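Local coordinates for agarase (Pseudoalteromonas fuliginea, PDB 6XJ9), which probably hydrolyses the marine galactan agarose, cleaving its β-1,4 glycosidic linkages as a member of glycoside hydrolase family 50, at residues 241-251 with 401-409; 713-721 with 730-739. All blocks are in the same frame, centred on the assembly; numbering follows the deposited sequence.

Contact 1. Residues 241-251 with 401-409; sequences EAELLSDKKQE and NLERKYGQN
Glu-241 sets its carboxylate against the aliphatic part of Arg-404, crossing that side chain at about a right angle, with OE1 3.1 Å from Arg-404 CD. The charged ends stop short of a salt bridge: the guanidinium instead grips Asn-401 OD1 side-on through NE and NH2, and NH2 also reaches the carbonyl of Glu-225; the amide's ND2 in turn reaches Val-739 O. One turn on, Leu-244 packs CD1 on Arg-404 CB at 3.9 Å, while its carbonyl O lies 3.6 Å from Lys-405 CG. The helices pack at 8.7 Å between axes, crossing at -66°. Asp-247, salt-bridged to Arg-742, is joined by a water to the NZ of the extended Lys-405. Lys-248 runs past Tyr-406 in the opposite direction, its CD 3.6 Å from ring atom CD1, then bends at chi3 (73°) and gives NZ to Lys-405 O at 2.8 Å, in the carbonyl plane. A methionine in its place would probably leave this carbonyl at the helix end without its cationic donor. Glu-251, paired with Arg-424, closes the row with waters to Lys-405 NZ and Tyr-406 OH. Asp-741, which also bonds Tyr-406 OH, is salt-bridged to Lys-405 NZ; this ammonium thus sits among three carboxylates that would favour its charged form, and that of Lys-248 is likely to offset the negative C-terminal end of helix 397-406.

Contact 2. Residues 713-721 with 730-739; sequences HWFQYIDSP and ENYNVGFISV
Asp-719 OD1 is gripped by two donors from the other segment: Asn-733 ND2 on its syn side at 2.9 Å, and Gly-735 N on the anti side at 3.0 Å, tilted out of the carboxylate plane. The second oxygen, OD2, takes Tyr-744 OH and a water that links it to Val-739 N, which holds the carboxylate at both ends. From the centre of an inverse gamma turn, Asn-733 extends its side chain away from its own N (chi1 177°), which brings ND2 to Asp-719. Gly-735 passes so close to Asp-719 that a beta carbon would strike the aspartate N. Another shared acceptor is Val-734 O, reached by Trp-714 NE1 at 2.8 Å and by Gln-716 N from the opposite face of its carbonyl plane. Trp-714 ends strand 709-714, which lies parallel between strands 299-305 and 664-666, as expected of the closing strand in the (β/α)8 barrel of this family; the peptide bond before Gln-716 is cis. A single beta bridge pairs Ile-718 with Ile-737, with Ile-737 N bonded to Tyr-717 O and Asp-719 N to Ile-737 O; beside it Phe-736 N bonds Gln-716 O. Ile-737 CD1 makes a CH-pi contact over the Tyr-717 ring, 3.9 Å from its centroid. Phe-736 turns its edge to the five-membered ring of Trp-714 in a T-shaped pair, planes 79° apart, and helix 745-763 touches both through Met-747.

Reading from the N terminus, contact 1 comes first: helix 242-252 meets helix 397-406 and closes a long loop of 149 intervening residues, which holds strands 282-286, 289-293 and 299-305. Contact 2 follows much later and closes a short one, eight residues between 713-721 and 730-739, just after strand 709-714. The loops are in series, neither nested nor crossed. The centres of contact 1 and contact 2 lie about 20 Å apart. Even so they touch, through a probable hydrogen bond from Asn-401 ND2 to Val-739 O. Arg-424 on helix 413-428 is a second link, partnering Glu-251 in contact 1 and Tyr-717 in contact 2. The peripheral helix pair is thereby tied to the loop that leads from strand 709-714 to helix 745-763.

Contact 1. Residues 241-251 with 401-409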
# COMPACT_ATOMS: atom_id res chain seq x y z
N GLU A 241 -14.21 18.56 -10.74
CA GLU A 241 -15.52 17.96 -10.51
C GLU A 241 -15.72 16.72 -11.38
O GLU A 241 -16.38 15.78 -10.95
CB GLU A 241 -16.61 19.00 -10.73
CG GLU A 241 -18.01 18.47 -10.50
CD GLU A 241 -19.02 19.57 -10.24
OE1 GLU A 241 -18.64 20.60 -9.65
OE2 GLU A 241 -20.19 19.38 -10.63
N ALA A 242 -15.15 16.72 -12.60
CA ALA A 242 -15.34 15.64 -13.56
C ALA A 242 -14.78 14.32 -13.03
O ALA A 242 -15.20 13.24 -13.45
CB ALA A 242 -14.70 15.99 -14.90
N GLU A 243 -13.80 14.41 -12.12
CA GLU A 243 -13.19 13.21 -11.57
C GLU A 243 -14.19 12.46 -10.70
O GLU A 243 -14.12 11.24 -10.60
CB GLU A 243 -11.94 13.57 -10.76
CG GLU A 243 -10.82 14.17 -11.59
CD GLU A 243 -9.51 14.29 -10.82
OE1 GLU A 243 -8.83 13.27 -10.66
OE2 GLU A 243 -9.19 15.40 -10.38
N LEU A 244 -15.12 13.20 -10.08
CA LEU A 244 -16.16 12.64 -9.23
C LEU A 244 -17.08 11.76 -10.08
O LEU A 244 -17.40 10.64 -9.69
CB LEU A 244 -16.97 13.76 -8.57
CG LEU A 244 -16.23 14.75 -7.66
CD1 LEU A 244 -17.21 15.65 -6.93
CD2 LEU A 244 -15.33 14.03 -6.66
N LEU A 245 -17.48 12.26 -11.27
CA LEU A 245 -18.38 11.51 -12.14
C LEU A 245 -17.64 10.29 -12.67
O LEU A 245 -18.19 9.19 -12.73
CB LEU A 245 -18.85 12.40 -13.30
CG LEU A 245 -19.31 13.82 -12.96
CD1 LEU A 245 -19.86 14.51 -14.21
CD2 LEU A 245 -20.36 13.82 -11.87
N SER A 246 -16.38 10.52 -13.06
CA SER A 246 -15.41 9.51 -13.44
C SER A 246 -15.33 8.41 -12.37
O SER A 246 -15.44 7.22 -12.67
CB SER A 246 -14.08 10.20 -13.64
OG SER A 246 -13.10 9.29 -14.07
N ASP A 247 -15.15 8.83 -11.10
CA ASP A 247 -15.05 7.91 -9.98
C ASP A 247 -16.28 7.00 -9.92
O ASP A 247 -16.14 5.79 -9.80
CB ASP A 247 -14.87 8.65 -8.64
CG ASP A 247 -13.54 9.37 -8.45
OD1 ASP A 247 -12.56 9.01 -9.12
OD2 ASP A 247 -13.51 10.31 -7.63
N LYS A 248 -17.47 7.59 -10.02
CA LYS A 248 -18.74 6.89 -9.88
C LYS A 248 -18.90 5.81 -10.94
O LYS A 248 -19.26 4.67 -10.61
CB LYS A 248 -19.90 7.90 -9.93
CG LYS A 248 -21.29 7.28 -9.96
CD LYS A 248 -22.37 8.33 -9.91
CE LYS A 248 -22.50 9.08 -11.22
NZ LYS A 248 -23.53 10.15 -11.12
N LYS A 249 -18.65 6.17 -12.21
CA LYS A 249 -18.75 5.23 -13.32
C LYS A 249 -17.90 4.00 -13.06
O LYS A 249 -18.37 2.87 -13.19
CB LYS A 249 -18.31 5.90 -14.63
CG LYS A 249 -19.16 7.08 -15.08
CD LYS A 249 -20.65 6.78 -15.02
CE LYS A 249 -21.49 7.98 -14.62
NZ LYS A 249 -22.92 7.61 -14.48
N GLN A 250 -16.63 4.24 -12.70
CA GLN A 250 -15.63 3.21 -12.50
C GLN A 250 -16.00 2.31 -11.31
O GLN A 250 -15.90 1.09 -11.40
CB GLN A 250 -14.25 3.86 -12.33
CG GLN A 250 -13.12 2.88 -12.04
CD GLN A 250 -13.10 1.71 -12.99
OE1 GLN A 250 -13.89 1.63 -13.93
NE2 GLN A 250 -12.18 0.78 -12.75
N GLU A 251 -16.44 2.91 -10.20
CA GLU A 251 -16.73 2.12 -9.02
C GLU A 251 -17.97 1.25 -9.26
O GLU A 251 -18.05 0.15 -8.72
CB GLU A 251 -16.93 3.00 -7.79
CG GLU A 251 -17.11 2.19 -6.51
CD GLU A 251 -17.21 3.00 -5.22
OE1 GLU A 251 -17.43 4.24 -5.30
OE2 GLU A 251 -17.05 2.38 -4.15
N ASN A 401 -20.16 17.24 -2.06
CA ASN A 401 -19.53 16.31 -2.99
C ASN A 401 -20.51 15.23 -3.45
O ASN A 401 -20.47 14.82 -4.61
CB ASN A 401 -18.23 15.75 -2.43
CG ASN A 401 -17.15 16.81 -2.39
OD1 ASN A 401 -17.21 17.79 -3.14
ND2 ASN A 401 -16.18 16.63 -1.50
N LEU A 402 -21.39 14.79 -2.54
CA LEU A 402 -22.38 13.76 -2.86
C LEU A 402 -23.34 14.28 -3.93
O LEU A 402 -23.74 13.53 -4.82
CB LEU A 402 -23.18 13.38 -1.61
CG LEU A 402 -22.46 12.54 -0.55
CD1 LEU A 402 -23.46 12.10 0.51
CD2 LEU A 402 -21.77 11.33 -1.17
N GLU A 403 -23.76 15.54 -3.79
CA GLU A 403 -24.70 16.12 -4.74
C GLU A 403 -23.99 16.38 -6.06
O GLU A 403 -24.58 16.16 -7.12
CB GLU A 403 -25.32 17.39 -4.18
CG GLU A 403 -26.39 17.97 -5.10
CD GLU A 403 -27.15 19.14 -4.53
OE1 GLU A 403 -26.71 19.70 -3.51
OE2 GLU A 403 -28.19 19.50 -5.11
N ARG A 404 -22.72 16.81 -6.00
CA ARG A 404 -21.93 16.99 -7.21
C ARG A 404 -21.79 15.65 -7.93
O ARG A 404 -21.85 15.59 -9.16
CB ARG A 404 -20.56 17.59 -6.87
CG ARG A 404 -20.56 19.10 -6.64
CD ARG A 404 -19.17 19.71 -6.69
NE ARG A 404 -18.63 19.73 -5.36
CZ ARG A 404 -18.10 20.78 -4.72
NH1 ARG A 404 -17.96 21.96 -5.30
NH2 ARG A 404 -17.67 20.61 -3.48
N LYS A 405 -21.63 14.57 -7.15
CA LYS A 405 -21.24 13.28 -7.69
C LYS A 405 -22.47 12.51 -8.17
O LYS A 405 -22.40 11.83 -9.20
CB LYS A 405 -20.49 12.46 -6.63
CG LYS A 405 -19.89 11.15 -7.12
CD LYS A 405 -18.99 10.54 -6.06
CE LYS A 405 -18.40 9.20 -6.44
NZ LYS A 405 -17.47 8.73 -5.38
N TYR A 406 -23.56 12.61 -7.41
CA TYR A 406 -24.69 11.70 -7.55
C TYR A 406 -25.98 12.48 -7.80
O TYR A 406 -27.06 11.90 -7.90
CB TYR A 406 -24.91 10.93 -6.25
CG TYR A 406 -23.82 9.97 -5.84
CD1 TYR A 406 -23.56 8.82 -6.56
CD2 TYR A 406 -23.07 10.19 -4.69
CE1 TYR A 406 -22.56 7.93 -6.18
CE2 TYR A 406 -22.08 9.31 -4.29
CZ TYR A 406 -21.82 8.17 -5.03
OH TYR A 406 -20.85 7.29 -4.65
N GLY A 407 -25.88 13.81 -7.86
CA GLY A 407 -27.08 14.63 -7.88
C GLY A 407 -27.33 15.30 -9.23
O GLY A 407 -28.16 16.21 -9.30
N GLN A 408 -26.61 14.86 -10.27
CA GLN A 408 -26.73 15.44 -11.60
C GLN A 408 -28.15 15.23 -12.08
O GLN A 408 -28.72 14.17 -11.86
CB GLN A 408 -25.84 14.72 -12.62
CG GLN A 408 -24.36 14.66 -12.25
CD GLN A 408 -24.03 13.41 -11.48
OE1 GLN A 408 -24.79 12.94 -10.63
NE2 GLN A 408 -22.87 12.84 -11.78
N ASN A 409 -28.71 16.25 -12.75
CA ASN A 409 -30.00 16.12 -13.40
C ASN A 409 -31.07 15.88 -12.34
O ASN A 409 -32.04 15.15 -12.57
CB ASN A 409 -29.96 15.03 -14.48
CG ASN A 409 -30.75 15.36 -15.73
OD1 ASN A 409 -31.86 15.88 -15.66
ND2 ASN A 409 -30.18 15.04 -16.88
O HOH W 1 -15.48 10.37 -5.92
O HOH W 2 -19.49 5.43 -6.50
O HOH W 3 -15.92 6.15 -6.16

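Contact 2. Residues 713-721 with 730-739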
# COMPACT_ATOMS: atom_id res chain seq x y z
N HIS A 713 -16.32 -2.67 15.18
CA HIS A 713 -16.74 -1.66 14.23
C HIS A 713 -15.70 -0.54 14.18
O HIS A 713 -15.21 -0.08 15.22
CB HIS A 713 -18.14 -1.15 14.60
CG HIS A 713 -19.26 -2.11 14.35
ND1 HIS A 713 -20.23 -2.37 15.31
CD2 HIS A 713 -19.59 -2.84 13.26
CE1 HIS A 713 -21.10 -3.24 14.83
NE2 HIS A 713 -20.72 -3.56 13.57
N TRP A 714 -15.37 -0.11 12.96
CA TRP A 714 -14.41 0.94 12.66
C TRP A 714 -15.07 2.31 12.77
O TRP A 714 -16.13 2.55 12.20
CB TRP A 714 -13.87 0.72 11.24
CG TRP A 714 -13.08 1.87 10.70
CD1 TRP A 714 -13.55 3.03 10.16
CD2 TRP A 714 -11.64 1.98 10.69
NE1 TRP A 714 -12.51 3.84 9.78
CE2 TRP A 714 -11.33 3.23 10.11
CE3 TRP A 714 -10.60 1.14 11.11
CZ2 TRP A 714 -10.01 3.66 9.93
CZ3 TRP A 714 -9.30 1.57 10.93
CH2 TRP A 714 -9.02 2.81 10.36
N PHE A 715 -14.42 3.23 13.49
CA PHE A 715 -14.86 4.62 13.54
C PHE A 715 -13.95 5.45 12.64
O PHE A 715 -12.81 5.71 13.00
CB PHE A 715 -14.82 5.14 14.99
CG PHE A 715 -15.44 6.50 15.21
CD1 PHE A 715 -14.73 7.66 14.93
CD2 PHE A 715 -16.72 6.62 15.72
CE1 PHE A 715 -15.30 8.91 15.14
CE2 PHE A 715 -17.30 7.87 15.92
CZ PHE A 715 -16.58 9.02 15.63
N GLN A 716 -14.45 5.95 11.49
CA GLN A 716 -15.83 6.00 11.04
C GLN A 716 -15.81 5.96 9.50
O GLN A 716 -14.77 5.74 8.89
CB GLN A 716 -16.49 7.28 11.57
CG GLN A 716 -15.88 8.56 11.00
CD GLN A 716 -16.39 9.88 11.53
OE1 GLN A 716 -17.28 9.96 12.36
NE2 GLN A 716 -15.79 10.96 11.07
N TYR A 717 -16.96 6.22 8.87
CA TYR A 717 -17.12 6.02 7.43
C TYR A 717 -16.30 7.04 6.65
O TYR A 717 -15.50 6.68 5.78
CB TYR A 717 -18.61 6.11 7.06
CG TYR A 717 -18.97 5.73 5.64
CD1 TYR A 717 -18.17 4.92 4.85
CD2 TYR A 717 -20.18 6.16 5.10
CE1 TYR A 717 -18.52 4.58 3.55
CE2 TYR A 717 -20.55 5.84 3.80
CZ TYR A 717 -19.72 5.04 3.03
OH TYR A 717 -20.11 4.73 1.76
N ILE A 718 -16.54 8.30 6.98
CA ILE A 718 -16.03 9.47 6.29
C ILE A 718 -14.98 10.13 7.18
O ILE A 718 -15.19 10.24 8.39
CB ILE A 718 -17.19 10.45 6.05
CG1 ILE A 718 -18.33 9.76 5.29
CG2 ILE A 718 -16.70 11.71 5.35
CD1 ILE A 718 -19.71 10.25 5.66
N ASP A 719 -13.88 10.58 6.57
CA ASP A 719 -12.90 11.40 7.28
C ASP A 719 -13.61 12.58 7.95
O ASP A 719 -14.58 13.13 7.41
CB ASP A 719 -11.87 12.03 6.33
CG ASP A 719 -10.70 11.15 5.96
OD1 ASP A 719 -10.27 10.35 6.80
OD2 ASP A 719 -10.18 11.33 4.83
N SER A 720 -13.11 12.97 9.12
CA SER A 720 -13.61 14.18 9.76
C SER A 720 -13.26 15.36 8.86
O SER A 720 -12.29 15.26 8.11
CB SER A 720 -13.00 14.34 11.12
OG SER A 720 -13.67 13.50 12.06
N PRO A 721 -14.03 16.48 8.86
CA PRO A 721 -13.62 17.67 8.12
C PRO A 721 -12.19 18.05 8.47
O PRO A 721 -11.75 17.89 9.61
CB PRO A 721 -14.60 18.75 8.60
CG PRO A 721 -15.85 17.94 8.94
CD PRO A 721 -15.32 16.64 9.53
N GLU A 730 -12.55 18.04 16.20
CA GLU A 730 -11.89 16.79 15.83
C GLU A 730 -11.70 16.77 14.31
O GLU A 730 -12.66 16.90 13.56
CB GLU A 730 -12.77 15.63 16.31
CG GLU A 730 -12.06 14.32 16.59
CD GLU A 730 -12.81 13.34 17.50
OE1 GLU A 730 -13.07 12.19 17.06
OE2 GLU A 730 -13.14 13.72 18.65
N ASN A 731 -10.46 16.56 13.85
CA ASN A 731 -10.11 16.70 12.44
C ASN A 731 -9.21 15.56 11.98
O ASN A 731 -8.24 15.79 11.26
CB ASN A 731 -9.54 18.09 12.11
CG ASN A 731 -8.26 18.45 12.84
OD1 ASN A 731 -7.95 17.89 13.89
ND2 ASN A 731 -7.49 19.40 12.28
N TYR A 732 -9.58 14.33 12.34
CA TYR A 732 -8.73 13.15 12.19
C TYR A 732 -8.97 12.42 10.88
O TYR A 732 -10.08 12.42 10.35
CB TYR A 732 -9.11 12.07 13.21
CG TYR A 732 -9.04 12.43 14.67
CD1 TYR A 732 -8.34 13.54 15.12
CD2 TYR A 732 -9.60 11.59 15.62
CE1 TYR A 732 -8.24 13.83 16.47
CE2 TYR A 732 -9.52 11.87 16.98
CZ TYR A 732 -8.83 12.99 17.40
OH TYR A 732 -8.73 13.28 18.74
N ASN A 733 -7.93 11.70 10.43
CA ASN A 733 -8.00 10.69 9.38
C ASN A 733 -8.63 9.40 9.94
O ASN A 733 -7.93 8.40 10.12
CB ASN A 733 -6.62 10.47 8.73
CG ASN A 733 -6.56 9.38 7.67
OD1 ASN A 733 -5.58 8.63 7.60
ND2 ASN A 733 -7.56 9.29 6.81
N VAL A 734 -9.95 9.43 10.17
CA VAL A 734 -10.71 8.31 10.71
C VAL A 734 -11.53 7.61 9.61
O VAL A 734 -12.17 6.59 9.86
CB VAL A 734 -11.64 8.74 11.86
CG1 VAL A 734 -10.91 8.98 13.18
CG2 VAL A 734 -12.50 9.95 11.50
N GLY A 735 -11.55 8.17 8.40
CA GLY A 735 -12.45 7.69 7.35
C GLY A 735 -11.93 6.44 6.64
O GLY A 735 -10.74 6.32 6.37
N PHE A 736 -12.86 5.53 6.32
CA PHE A 736 -12.64 4.52 5.29
C PHE A 736 -12.66 5.16 3.90
O PHE A 736 -12.10 4.59 2.94
CB PHE A 736 -13.65 3.37 5.42
CG PHE A 736 -13.02 2.03 5.73
CD1 PHE A 736 -12.99 1.02 4.79
CD2 PHE A 736 -12.41 1.80 6.95
CE1 PHE A 736 -12.38 -0.20 5.07
CE2 PHE A 736 -11.81 0.59 7.24
CZ PHE A 736 -11.80 -0.41 6.29
N ILE A 737 -13.30 6.33 3.80
CA ILE A 737 -13.39 7.12 2.57
C ILE A 737 -13.06 8.59 2.89
O ILE A 737 -13.30 9.05 4.01
CB ILE A 737 -14.79 7.01 1.93
CG1 ILE A 737 -15.79 7.99 2.55
CG2 ILE A 737 -15.31 5.58 1.91
CD1 ILE A 737 -17.22 7.78 2.11
N SER A 738 -12.58 9.32 1.88
CA SER A 738 -12.22 10.73 2.00
C SER A 738 -13.44 11.62 1.83
O SER A 738 -14.54 11.15 1.55
CB SER A 738 -11.15 11.09 0.98
OG SER A 738 -11.73 11.17 -0.32
N VAL A 739 -13.23 12.94 1.97
CA VAL A 739 -14.27 13.94 1.85
C VAL A 739 -14.84 14.01 0.43
O VAL A 739 -15.92 14.55 0.22
CB VAL A 739 -13.72 15.31 2.30
CG1 VAL A 739 -12.59 15.80 1.38
CG2 VAL A 739 -14.80 16.37 2.42
O HOH W 4 -10.79 13.72 3.63